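Local atomic coordinates of globin (Geobacter sulfurreducens, PDB entry 2W31), a protein that carries a bis-histidyl, six-coordinate heme in the globin domain of a membrane globin-coupled sensor and probably binds oxygen. Residues 122-125 against 126-129. Residues are numbered along the deposited sequence; the frame is centred on the assembly and turned at random.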
loop_
_atom_site.group_PDB
_atom_site.type_symbol
_atom_site.label_atom_id
_atom_site.label_comp_id
_atom_site.label_asym_id
_atom_site.label_seq_id
_atom_site.Cartn_x
_atom_site.Cartn_y
_atom_site.Cartn_z
ATOM N N PHE A 122 -3.543 -13.621 -16.229
ATOM C CA PHE A 122 -2.616 -14.671 -15.795
ATOM C C PHE A 122 -3.349 -15.769 -15.002
ATOM O O PHE A 122 -3.467 -15.685 -13.760
ATOM C CB PHE A 122 -1.430 -14.053 -15.016
ATOM C CG PHE A 122 -0.608 -13.126 -15.857
ATOM C CD1 PHE A 122 0.388 -13.640 -16.676
ATOM C CD2 PHE A 122 -0.874 -11.751 -15.876
ATOM C CE1 PHE A 122 1.125 -12.792 -17.502
ATOM C CE2 PHE A 122 -0.161 -10.906 -16.693
ATOM C CZ PHE A 122 0.842 -11.417 -17.509
ATOM N N PRO A 123 -3.876 -16.785 -15.733
ATOM C CA PRO A 123 -4.600 -17.875 -15.056
ATOM C C PRO A 123 -3.677 -18.765 -14.220
ATOM O O PRO A 123 -4.135 -19.338 -13.207
ATOM C CB PRO A 123 -5.249 -18.649 -16.214
ATOM C CG PRO A 123 -4.434 -18.358 -17.396
ATOM C CD PRO A 123 -3.828 -16.980 -17.202
ATOM N N ASP A 124 -2.402 -18.873 -14.603
ATOM C CA ASP A 124 -1.477 -19.709 -13.838
ATOM C C ASP A 124 -1.125 -19.065 -12.496
ATOM O O ASP A 124 -0.571 -17.915 -12.494
ATOM C CB ASP A 124 -0.175 -19.951 -14.566
ATOM C CG ASP A 124 0.756 -20.831 -13.764
ATOM O OD1 ASP A 124 0.486 -22.066 -13.680
ATOM O OD2 ASP A 124 1.750 -20.320 -13.202
ATOM N N PRO A 125 -1.369 -19.793 -11.369
ATOM C CA PRO A 125 -1.220 -19.266 -9.985
ATOM C C PRO A 125 0.141 -18.664 -9.628
ATOM O O PRO A 125 0.188 -17.632 -8.967
ATOM C CB PRO A 125 -1.508 -20.498 -9.099
ATOM C CG PRO A 125 -2.325 -21.398 -9.968
ATOM C CD PRO A 125 -1.836 -21.203 -11.365
ATOM N N GLU A 126 1.251 -19.266 -10.030
ATOM C CA GLU A 126 2.549 -18.826 -9.602
ATOM C C GLU A 126 2.973 -17.697 -10.522
ATOM O O GLU A 126 3.669 -16.793 -10.071
ATOM C CB GLU A 126 3.543 -19.992 -9.593
ATOM C CG GLU A 126 3.304 -21.038 -8.458
ATOM C CD GLU A 126 2.912 -20.427 -7.085
ATOM O OE1 GLU A 126 3.623 -19.492 -6.642
ATOM O OE2 GLU A 126 1.920 -20.899 -6.446
ATOM N N GLU A 127 2.534 -17.721 -11.789
ATOM C CA GLU A 127 2.801 -16.562 -12.661
ATOM C C GLU A 127 2.103 -15.345 -12.051
ATOM O O GLU A 127 2.677 -14.242 -11.955
ATOM C CB GLU A 127 2.306 -16.777 -14.101
ATOM C CG GLU A 127 3.190 -17.703 -14.938
ATOM C CD GLU A 127 2.784 -17.758 -16.418
ATOM O OE1 GLU A 127 1.834 -17.060 -16.843
ATOM O OE2 GLU A 127 3.441 -18.518 -17.181
ATOM N N ARG A 128 0.855 -15.546 -11.645
ATOM C CA ARG A 128 0.048 -14.473 -11.058
ATOM C C ARG A 128 0.690 -13.986 -9.743
ATOM O O ARG A 128 0.829 -12.762 -9.525
ATOM C CB ARG A 128 -1.386 -15.016 -10.843
ATOM C CG ARG A 128 -2.390 -13.980 -10.566
ATOM C CD ARG A 128 -3.817 -14.465 -10.776
ATOM N NE ARG A 128 -4.170 -15.535 -9.854
ATOM C CZ ARG A 128 -4.431 -16.780 -10.231
ATOM N NH1 ARG A 128 -4.354 -17.109 -11.513
ATOM N NH2 ARG A 128 -4.744 -17.697 -9.329
ATOM N N ARG A 129 1.107 -14.930 -8.886
ATOM C CA ARG A 129 1.681 -14.561 -7.592
ATOM C C ARG A 129 2.941 -13.705 -7.783
ATOM O O ARG A 129 3.113 -12.636 -7.166
ATOM C CB ARG A 129 2.012 -15.784 -6.744
ATOM C CG ARG A 129 2.325 -15.408 -5.280
ATOM C CD ARG A 129 2.899 -16.583 -4.447
ATOM N NE ARG A 129 2.172 -17.845 -4.694
ATOM C CZ ARG A 129 1.090 -18.278 -4.029
ATOM N NH1 ARG A 129 0.559 -17.593 -2.998
ATOM N NH2 ARG A 129 0.551 -19.445 -4.364
HETATM O O HOH W 1 -0.696 -17.414 -16.642
#
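This is a helix N-cap at the protein surface, well away from the heme: D124, in the short turn between helix 100-121 and helix 125-151, receives the backbone N-H groups of E127 and, weakly, E126. The carboxylate oxygen D124 OD2 accepts from E127 N at 3.1 Å, on its anti side and somewhat out of the carboxylate plane; the weak bond from E126 N reaches the same oxygen. A chi1 of -179° places the carboxylate beside these N-H groups that open the helix. Behind it the helix starts at once: D124 O takes R128 N at 2.9 Å, and P125 O takes R129 N.

R128 folds back over the turn. Its chain bends at chi3 (64°), bringing NH1 to 2.8 Å from F122 O, in the carbonyl plane on a lone pair; P123 O lies equally close to NH1 but makes only a weak bond. P125 CA lies over one face of the guanidinium, offset toward its rim. E127 extends to the rim of the F122 ring, OE1 lying 3.7 Å from CD1 near the ring plane, and a water bridges OE1 to D124 N. E126 and R129 form a side-on salt bridge, NE to OE1 and NH2 to OE2, each 2.9 Å. R128 packs on R128 of the second subunit.

One arginine thus ties the backbone carbonyls of the turn to the helix, while the N-terminal end of helix 125-151 probably stabilises the negative charge of D124. R129 NH2 is shared between E126 and D120 of the second subunit, linking the helix's first turn to the subunit contact.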